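Local coordinates for protein ulvan Lyase-PL25 (Pseudoalteromonas sp. PLSV, PDB 5UAM) that degrades ulvan, the sulfated cell-wall polysaccharide of green seaweeds, as a beta-propeller polysaccharide lyase of family PL25, at residues N128-T133 with D187-K192; Q166-D171 with Y176-H181. All coordinates share one frame; numbering follows the deposited sequence.

Interaction 1: N128-T133 with D187-K192. With EDO (1,2-ethanediol), chain J.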
ATOM      1  N   ASN A 128      10.657  16.109  15.076  1.00 14.60           N
ATOM      2  CA  ASN A 128      10.438  15.806  13.664  1.00 12.99           C
ATOM      3  C   ASN A 128      10.431  17.116  12.876  1.00 15.59           C
ATOM      4  O   ASN A 128       9.559  17.962  13.098  1.00 17.06           O
ATOM      5  CB  ASN A 128       9.093  15.122  13.533  1.00 13.89           C
ATOM      6  CG  ASN A 128       8.737  14.771  12.110  1.00 13.63           C
ATOM      7  OD1 ASN A 128       9.493  15.030  11.180  1.00 14.78           O
ATOM      8  ND2 ASN A 128       7.577  14.143  11.938  1.00 13.81           N
ATOM      9  N   PRO A 129      11.397  17.345  11.980  1.00 17.39           N
ATOM     10  CA  PRO A 129      11.474  18.649  11.306  1.00 16.26           C
ATOM     11  C   PRO A 129      10.537  18.790  10.122  1.00 16.23           C
ATOM     12  O   PRO A 129      10.403  19.909   9.602  1.00 18.65           O
ATOM     13  CB  PRO A 129      12.925  18.707  10.837  1.00 21.72           C
ATOM     14  CG  PRO A 129      13.273  17.297  10.576  1.00 23.24           C
ATOM     15  CD  PRO A 129      12.501  16.454  11.589  1.00 18.15           C
ATOM     16  N   LEU A 130       9.863  17.719   9.716  1.00 16.50           N
ATOM     17  CA  LEU A 130       9.016  17.737   8.537  1.00 15.03           C
ATOM     18  C   LEU A 130       7.595  17.304   8.831  1.00 16.66           C
ATOM     19  O   LEU A 130       6.807  17.121   7.892  1.00 18.40           O
ATOM     20  CB  LEU A 130       9.623  16.889   7.425  1.00 14.91           C
ATOM     21  CG  LEU A 130      10.934  17.412   6.847  1.00 15.40           C
ATOM     22  CD1 LEU A 130      11.478  16.405   5.865  1.00 16.28           C
ATOM     23  CD2 LEU A 130      10.746  18.752   6.159  1.00 17.54           C
ATOM     24  N   GLY A 131       7.228  17.205  10.099  1.00 15.94           N
ATOM     25  CA  GLY A 131       5.872  16.817  10.411  1.00 17.63           C
ATOM     26  C   GLY A 131       5.658  16.717  11.899  1.00 15.95           C
ATOM     27  O   GLY A 131       6.500  17.123  12.705  1.00 16.82           O
ATOM     28  N   ASN A 132       4.488  16.182  12.244  1.00 16.07           N
ATOM     29  CA  ASN A 132       4.147  15.851  13.621  1.00 16.78           C
ATOM     30  C   ASN A 132       4.376  14.356  13.845  1.00 15.69           C
ATOM     31  O   ASN A 132       4.865  13.634  12.973  1.00 15.89           O
ATOM     32  CB  ASN A 132       2.726  16.334  13.960  1.00 18.91           C
ATOM     33  CG  ASN A 132       1.627  15.605  13.182  1.00 19.84           C
ATOM     34  OD1 ASN A 132       1.857  15.036  12.134  1.00 18.35           O
ATOM     35  ND2 ASN A 132       0.415  15.628  13.729  1.00 24.19           N
ATOM     36  N   THR A 133       4.061  13.890  15.051  1.00 17.39           N
ATOM     37  CA  THR A 133       4.343  12.515  15.447  1.00 16.10           C
ATOM     38  C   THR A 133       3.085  11.866  16.008  1.00 15.82           C
ATOM     39  O   THR A 133       2.050  12.510  16.206  1.00 18.06           O
ATOM     40  CB  THR A 133       5.465  12.463  16.493  1.00 16.25           C
ATOM     41  OG1 THR A 133       5.032  13.083  17.707  1.00 18.48           O
ATOM     42  CG2 THR A 133       6.708  13.179  15.989  1.00 18.39           C
ATOM     43  N   ASP A 187       5.026  16.309   5.727  1.00 15.27           N
ATOM     44  CA  ASP A 187       5.323  16.133   4.313  1.00 13.86           C
ATOM     45  C   ASP A 187       5.425  14.650   3.977  1.00 13.74           C
ATOM     46  O   ASP A 187       5.729  13.810   4.826  1.00 14.91           O
ATOM     47  CB  ASP A 187       6.669  16.756   3.961  1.00 13.70           C
ATOM     48  CG  ASP A 187       6.687  18.289   4.007  1.00 15.95           C
ATOM     49  OD1 ASP A 187       5.704  18.969   4.398  1.00 16.93           O
ATOM     50  OD2 ASP A 187       7.762  18.825   3.646  1.00 18.26           O
ATOM     51  N   TRP A 188       5.178  14.324   2.711  1.00 12.56           N
ATOM     52  CA  TRP A 188       5.568  13.033   2.150  1.00 12.04           C
ATOM     53  C   TRP A 188       6.932  13.187   1.510  1.00 13.77           C
ATOM     54  O   TRP A 188       7.221  14.220   0.891  1.00 13.59           O
ATOM     55  CB  TRP A 188       4.557  12.511   1.133  1.00 13.13           C
ATOM     56  CG  TRP A 188       3.346  11.947   1.800  1.00 13.40           C
ATOM     57  CD1 TRP A 188       2.413  12.647   2.500  1.00 15.75           C
ATOM     58  CD2 TRP A 188       2.968  10.578   1.883  1.00 14.18           C
ATOM     59  NE1 TRP A 188       1.462  11.800   3.000  1.00 16.26           N
ATOM     60  CE2 TRP A 188       1.769  10.527   2.622  1.00 12.37           C
ATOM     61  CE3 TRP A 188       3.514   9.394   1.392  1.00 14.61           C
ATOM     62  CZ2 TRP A 188       1.101   9.325   2.881  1.00 16.57           C
ATOM     63  CZ3 TRP A 188       2.822   8.169   1.667  1.00 16.42           C
ATOM     64  CH2 TRP A 188       1.648   8.177   2.390  1.00 14.66           C
ATOM     65  N   VAL A 189       7.758  12.163   1.673  1.00 12.82           N
ATOM     66  CA  VAL A 189       9.162  12.227   1.315  1.00 12.24           C
ATOM     67  C   VAL A 189       9.587  10.914   0.676  1.00 13.20           C
ATOM     68  O   VAL A 189       8.904   9.892   0.763  1.00 12.94           O
ATOM     69  CB  VAL A 189      10.054  12.470   2.547  1.00 13.82           C
ATOM     70  CG1 VAL A 189       9.630  13.722   3.309  1.00 14.97           C
ATOM     71  CG2 VAL A 189      10.020  11.249   3.461  1.00 14.46           C
ATOM     72  N   TYR A 190      10.781  10.934   0.107  1.00 12.46           N
ATOM     73  CA  TYR A 190      11.526   9.702  -0.103  1.00 13.11           C
ATOM     74  C   TYR A 190      12.914   9.814   0.504  1.00 13.76           C
ATOM     75  O   TYR A 190      13.454  10.907   0.687  1.00 13.89           O
ATOM     76  CB  TYR A 190      11.627   9.324  -1.587  1.00 13.07           C
ATOM     77  CG  TYR A 190      12.440  10.275  -2.443  1.00 13.64           C
ATOM     78  CD1 TYR A 190      13.819  10.181  -2.514  1.00 14.27           C
ATOM     79  CD2 TYR A 190      11.827  11.269  -3.206  1.00 14.84           C
ATOM     80  CE1 TYR A 190      14.568  11.042  -3.306  1.00 13.64           C
ATOM     81  CE2 TYR A 190      12.567  12.124  -3.998  1.00 16.58           C
ATOM     82  CZ  TYR A 190      13.942  12.015  -4.058  1.00 15.97           C
ATOM     83  OH  TYR A 190      14.658  12.884  -4.862  1.00 16.98           O
ATOM     84  N   GLN A 191      13.476   8.644   0.837  1.00 12.30           N
ATOM     85  CA  GLN A 191      14.895   8.520   1.113  1.00 12.99           C
ATOM     86  C   GLN A 191      15.507   7.565   0.106  1.00 13.87           C
ATOM     87  O   GLN A 191      14.945   6.502  -0.182  1.00 13.80           O
ATOM     88  CB  GLN A 191      15.169   8.032   2.539  1.00 13.47           C
ATOM     89  CG  GLN A 191      14.828   9.045   3.611  1.00 13.40           C
ATOM     90  CD  GLN A 191      15.311   8.657   4.976  1.00 14.22           C
ATOM     91  OE1 GLN A 191      14.554   8.138   5.816  1.00 14.91           O
ATOM     92  NE2 GLN A 191      16.586   8.903   5.217  1.00 14.49           N
ATOM     93  N   LYS A 192      16.663   7.966  -0.414  1.00 13.08           N
ATOM     94  CA  LYS A 192      17.352   7.270  -1.493  1.00 13.62           C
ATOM     95  C   LYS A 192      18.624   6.610  -0.971  1.00 14.42           C
ATOM     96  O   LYS A 192      19.402   7.228  -0.239  1.00 15.02           O
ATOM     97  CB  LYS A 192      17.718   8.265  -2.606  1.00 14.48           C
ATOM     98  CG  LYS A 192      18.490   7.668  -3.789  1.00 17.44           C
ATOM     99  CD  LYS A 192      18.877   8.744  -4.793  1.00 17.37           C
ATOM    100  CE  LYS A 192      19.679   8.155  -5.908  1.00 19.86           C
ATOM    101  NZ  LYS A 192      20.075   9.192  -6.894  1.00 22.44           N
TER
HETATM  102  C1  EDO J 508       7.855  21.203   6.365  1.00 28.70           C
HETATM  103  O1  EDO J 508       6.692  21.457   5.559  1.00 26.09           O
HETATM  104  C2  EDO J 508       8.107  22.389   7.288  1.00 28.93           C
HETATM  105  O2  EDO J 508       6.956  22.591   8.117  1.00 26.49           O
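Leu130 meets Asp187 through its backbone carbonyl and a methyl, and Val189 through its other methyl. The carbonyl O of Leu130 takes the N-H of Asp187 at 2.9 Å, and the bond is straight, 165° at the hydrogen. Beyond it the leucine sends out its two methyl branches separately. CD1 lies 4.1 Å from CG1 of Val189, an apolar touch at the start of the strand, while CD2 comes up to the carboxylate, 3.9 Å from OD2 of Asp187, the two side chains crossing at about a right angle. With CG of Leu130 anti to the carbonyl carbon, beside the backbone N (chi1 -66°), the branched end reaches both the Asp187 carboxylate and CG1 of Val189. The Asp187 carboxylate is buried and held at both oxygens: OD1 pairs with His209 ND1 and OD2 with Ser205 OG, both on the next strand, 204-211. An ethanediol, probably from the crystallisation liquor, adds a hydrogen bond from its O1 to OD1 of Asp187 at 2.9 Å, and its C1 sits 3.8 Å from CD2 of Leu130; the diol is also hydrogen-bonded to Lys208 NZ.

In fold terms, the long loop between strands 112-116 and 139-143 reaches across to the neighbouring sheet of the propeller, where strand 188-193 begins. The loop's own shape is set by Asn128. Its OD1 accepts the N-H of Leu130 at 3.1 Å, closing an Asx turn, with the donor well above the amide carbonyl plane. Its ND2 donates to the backbone O of Asn132 at 2.9 Å and also to His181 O, so one amide spans the bend on which Leu130 sits. Further out, Asn132 OD1 accepts from the backbone N of Arg185, tying the loop to the residues just ahead of Asp187.

Interaction 2: Q166-D171 with Y176-H181. With PO4 (phosphate ion), chain E.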
ATOM      1  N   GLN A 166       6.818   2.422   1.212  1.00 10.80           N
ATOM      2  CA  GLN A 166       6.654   1.954  -0.148  1.00  9.99           C
ATOM      3  C   GLN A 166       8.042   1.933  -0.744  1.00 11.67           C
ATOM      4  O   GLN A 166       8.697   2.970  -0.827  1.00 12.53           O
ATOM      5  CB  GLN A 166       5.710   2.891  -0.888  1.00 11.89           C
ATOM      6  CG  GLN A 166       4.402   3.006  -0.155  1.00 12.07           C
ATOM      7  CD  GLN A 166       3.455   3.960  -0.772  1.00 14.06           C
ATOM      8  OE1 GLN A 166       3.133   3.846  -1.950  1.00 14.77           O
ATOM      9  NE2 GLN A 166       2.911   4.844   0.048  1.00 14.26           N
ATOM     10  N   ALA A 167       8.519   0.744  -1.102  1.00 11.34           N
ATOM     11  CA  ALA A 167       9.916   0.569  -1.461  1.00 10.75           C
ATOM     12  C   ALA A 167      10.045   0.200  -2.928  1.00 11.36           C
ATOM     13  O   ALA A 167       9.395  -0.732  -3.401  1.00 13.24           O
ATOM     14  CB  ALA A 167      10.543  -0.533  -0.608  1.00 12.12           C
ATOM     15  N   ILE A 168      10.929   0.906  -3.635  1.00 11.89           N
ATOM     16  CA  ILE A 168      11.110   0.732  -5.072  1.00 11.26           C
ATOM     17  C   ILE A 168      12.595   0.616  -5.366  1.00 12.54           C
ATOM     18  O   ILE A 168      13.395   1.412  -4.870  1.00 14.76           O
ATOM     19  CB  ILE A 168      10.492   1.904  -5.854  1.00 12.28           C
ATOM     20  CG1 ILE A 168       9.006   1.993  -5.514  1.00 14.21           C
ATOM     21  CG2 ILE A 168      10.693   1.719  -7.360  1.00 15.21           C
ATOM     22  CD1 ILE A 168       8.307   3.146  -6.173  1.00 18.13           C
ATOM     23  N   LYS A 169      12.966  -0.380  -6.168  1.00 13.07           N
ATOM     24  CA  LYS A 169      14.337  -0.534  -6.632  1.00 13.37           C
ATOM     25  C   LYS A 169      14.385  -0.275  -8.130  1.00 14.94           C
ATOM     26  O   LYS A 169      13.608  -0.856  -8.897  1.00 16.41           O
ATOM     27  CB  LYS A 169      14.871  -1.939  -6.358  1.00 12.65           C
ATOM     28  CG  LYS A 169      16.358  -2.077  -6.673  1.00 13.99           C
ATOM     29  CD  LYS A 169      16.912  -3.446  -6.308  1.00 15.64           C
ATOM     30  CE  LYS A 169      16.377  -4.518  -7.191  1.00 16.05           C
ATOM     31  NZ  LYS A 169      17.124  -5.819  -6.946  1.00 18.00           N
ATOM     32  N   MET A 170      15.316   0.565  -8.555  1.00 15.00           N
ATOM     33  CA  MET A 170      15.453   0.849  -9.970  1.00 16.17           C
ATOM     34  C   MET A 170      16.405  -0.142 -10.640  1.00 16.24           C
ATOM     35  O   MET A 170      17.079  -0.943  -9.990  1.00 16.67           O
ATOM     36  CB  MET A 170      15.952   2.277 -10.165  1.00 17.61           C
ATOM     37  CG  MET A 170      15.138   3.320  -9.402  1.00 18.15           C
ATOM     38  SD  MET A 170      13.353   3.232  -9.677  1.00 20.28           S
ATOM     39  CE  MET A 170      13.225   3.748 -11.396  1.00 23.40           C
ATOM     40  N   ASP A 171      16.464  -0.065 -11.977  1.00 18.43           N
ATOM     41  CA  ASP A 171      17.278  -1.019 -12.723  1.00 20.34           C
ATOM     42  C   ASP A 171      18.743  -0.955 -12.315  1.00 22.10           C
ATOM     43  O   ASP A 171      19.446  -1.972 -12.369  1.00 24.31           O
ATOM     44  CB  ASP A 171      17.137  -0.789 -14.230  1.00 23.33           C
ATOM     45  CG  ASP A 171      15.742  -1.094 -14.754  1.00 32.40           C
ATOM     46  OD1 ASP A 171      14.964  -1.769 -14.050  1.00 32.18           O
ATOM     47  OD2 ASP A 171      15.429  -0.657 -15.888  1.00 37.71           O
ATOM     48  N   TYR A 176      14.620   3.499  -3.420  1.00 13.26           N
ATOM     49  CA  TYR A 176      13.849   4.636  -2.940  1.00 13.27           C
ATOM     50  C   TYR A 176      12.786   4.144  -1.976  1.00 14.12           C
ATOM     51  O   TYR A 176      11.996   3.259  -2.321  1.00 15.41           O
ATOM     52  CB  TYR A 176      13.170   5.374  -4.098  1.00 15.10           C
ATOM     53  CG  TYR A 176      14.148   6.034  -5.023  1.00 13.75           C
ATOM     54  CD1 TYR A 176      14.799   5.321  -6.025  1.00 15.09           C
ATOM     55  CD2 TYR A 176      14.442   7.390  -4.899  1.00 14.83           C
ATOM     56  CE1 TYR A 176      15.696   5.948  -6.867  1.00 16.89           C
ATOM     57  CE2 TYR A 176      15.339   8.012  -5.722  1.00 15.60           C
ATOM     58  CZ  TYR A 176      15.964   7.298  -6.719  1.00 16.00           C
ATOM     59  OH  TYR A 176      16.866   7.924  -7.551  1.00 18.88           O
ATOM     60  N   LEU A 177      12.752   4.733  -0.784  1.00 12.00           N
ATOM     61  CA  LEU A 177      11.724   4.442   0.206  1.00 11.86           C
ATOM     62  C   LEU A 177      10.851   5.679   0.326  1.00 13.41           C
ATOM     63  O   LEU A 177      11.341   6.741   0.712  1.00 12.96           O
ATOM     64  CB  LEU A 177      12.317   4.100   1.577  1.00 12.81           C
ATOM     65  CG  LEU A 177      11.281   3.646   2.604  1.00 14.90           C
ATOM     66  CD1 LEU A 177      10.762   2.262   2.253  1.00 13.37           C
ATOM     67  CD2 LEU A 177      11.920   3.636   4.009  1.00 16.29           C
ATOM     68  N   PHE A 178       9.579   5.539  -0.030  1.00 10.94           N
ATOM     69  CA  PHE A 178       8.596   6.612   0.046  1.00 11.62           C
ATOM     70  C   PHE A 178       7.738   6.405   1.291  1.00 12.61           C
ATOM     71  O   PHE A 178       7.382   5.276   1.634  1.00 12.33           O
ATOM     72  CB  PHE A 178       7.688   6.581  -1.188  1.00 12.50           C
ATOM     73  CG  PHE A 178       8.387   6.932  -2.444  1.00 12.14           C
ATOM     74  CD1 PHE A 178       9.117   5.971  -3.103  1.00 14.86           C
ATOM     75  CD2 PHE A 178       8.325   8.209  -2.958  1.00 15.16           C
ATOM     76  CE1 PHE A 178       9.775   6.257  -4.260  1.00 18.74           C
ATOM     77  CE2 PHE A 178       9.032   8.525  -4.132  1.00 16.36           C
ATOM     78  CZ  PHE A 178       9.747   7.528  -4.760  1.00 17.50           C
ATOM     79  N   PHE A 179       7.430   7.486   1.990  1.00 11.55           N
ATOM     80  CA  PHE A 179       6.642   7.416   3.211  1.00 12.33           C
ATOM     81  C   PHE A 179       6.202   8.819   3.609  1.00 13.63           C
ATOM     82  O   PHE A 179       6.716   9.832   3.106  1.00 13.21           O
ATOM     83  CB  PHE A 179       7.420   6.758   4.365  1.00 11.58           C
ATOM     84  CG  PHE A 179       8.739   7.404   4.662  1.00 11.75           C
ATOM     85  CD1 PHE A 179       9.886   7.054   3.961  1.00 12.84           C
ATOM     86  CD2 PHE A 179       8.858   8.354   5.662  1.00 12.50           C
ATOM     87  CE1 PHE A 179      11.108   7.648   4.230  1.00 13.41           C
ATOM     88  CE2 PHE A 179      10.072   8.946   5.936  1.00 12.54           C
ATOM     89  CZ  PHE A 179      11.209   8.587   5.227  1.00 13.13           C
ATOM     90  N   ARG A 180       5.235   8.865   4.524  1.00 11.90           N
ATOM     91  CA  ARG A 180       4.864  10.107   5.192  1.00 11.31           C
ATOM     92  C   ARG A 180       5.808  10.350   6.359  1.00 13.10           C
ATOM     93  O   ARG A 180       5.993   9.474   7.204  1.00 12.91           O
ATOM     94  CB  ARG A 180       3.429  10.010   5.687  1.00 11.55           C
ATOM     95  CG  ARG A 180       2.889  11.290   6.322  1.00 13.16           C
ATOM     96  CD  ARG A 180       1.455  11.186   6.792  1.00 13.98           C
ATOM     97  NE  ARG A 180       1.335  10.257   7.917  1.00 12.76           N
ATOM     98  CZ  ARG A 180       0.180   9.744   8.330  1.00 13.65           C
ATOM     99  NH1 ARG A 180      -0.962  10.069   7.726  1.00 14.59           N
ATOM    100  NH2 ARG A 180       0.185   8.886   9.340  1.00 14.36           N
ATOM    101  N   HIS A 181       6.412  11.536   6.412  1.00 12.58           N
ATOM    102  CA  HIS A 181       7.460  11.828   7.398  1.00 13.17           C
ATOM    103  C   HIS A 181       6.859  12.298   8.728  1.00 13.73           C
ATOM    104  O   HIS A 181       7.089  13.409   9.212  1.00 14.75           O
ATOM    105  CB  HIS A 181       8.440  12.845   6.816  1.00 13.68           C
ATOM    106  CG  HIS A 181       9.757  12.964   7.527  1.00 13.04           C
ATOM    107  ND1 HIS A 181       9.880  13.474   8.801  1.00 13.37           N
ATOM    108  CD2 HIS A 181      11.026  12.769   7.086  1.00 14.02           C
ATOM    109  CE1 HIS A 181      11.160  13.540   9.131  1.00 14.67           C
ATOM    110  NE2 HIS A 181      11.876  13.097   8.114  1.00 14.59           N
TER
HETATM  111  P   PO4 E 503      -3.473   7.790   9.719  1.00 17.21           P
HETATM  112  O1  PO4 E 503      -4.494   8.553  10.539  1.00 23.07           O
HETATM  113  O2  PO4 E 503      -3.223   8.477   8.440  1.00 16.54           O
HETATM  114  O3  PO4 E 503      -4.094   6.436   9.472  1.00 22.87           O
HETATM  115  O4  PO4 E 503      -2.184   7.716  10.531  1.00 20.10           O
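Met170, just past the end of its strand, folds back on the ring of Tyr176: CG lies 3.7 Å from CE1, and the sulfur stands 5.4 Å from the ring centroid, an oblique Met-aromatic contact. Bends at chi2 (-52°) and chi3 (-68°) curl the thioether so that CG and SD lie by the ring. Tyr176 also meets Tyr190 and Phe266 edge-to-face.

Behind this, the strands pair antiparallel through two hydrogen-bonded pairs, Gln166 with Phe178 and Ile168 with Tyr176. Three of the four bonds are near straight; the one from Gln166 N to Phe178 O is more bent, at 138°. Between them the non-hydrogen-bonded pair brings CB of Ala167 to 4.0 Å from CD1 of Leu177. On the other face CD1 of Ile168 packs obliquely against CE1 of Phe178, at 3.9 Å. The Gln166 amide turns to Ala225, Ala223 and His43.

At the far end the edge of the guanidinium of Arg180, a probable substrate-binding residue, meets a phosphate ion, probably from the crystallisation liquor: NH1 donates to O2 and NH2 to O4, both at 2.9 Å. Its NE is tied to Gly182 O, which steadies the group. Cut back to an alanine, this position would probably leave the anion without its two-pronged grip and the Gly182 carbonyl without this donor. His99, the likely proton donor, together with His119, His184 and Tyr222, completes the phosphate site, consistent with a substrate-binding pocket reached by a beta hairpin of a propeller blade.

In the fold
Both contacts are buried, but interaction 2 lies closer to the middle of the chain, its centre about 12 Å from the chain's centre against about 18 Å for interaction 1. Interaction 2 pairs the strands of one hairpin, with regular ladder bonds and side chains packed on both faces; interaction 1 fixes an irregular loop to the sheet by one backbone bond, one apolar methyl pair and a methyl laid beside a carboxylate. They share a sheet, since strands 175-180 and 188-193 are neighbours in it: Gln191 N probably bonds to Leu177 O, and His181 N to Asp187 O. Their bound groups differ too, ethanediol at the loop and phosphate among probable substrate-binding residues.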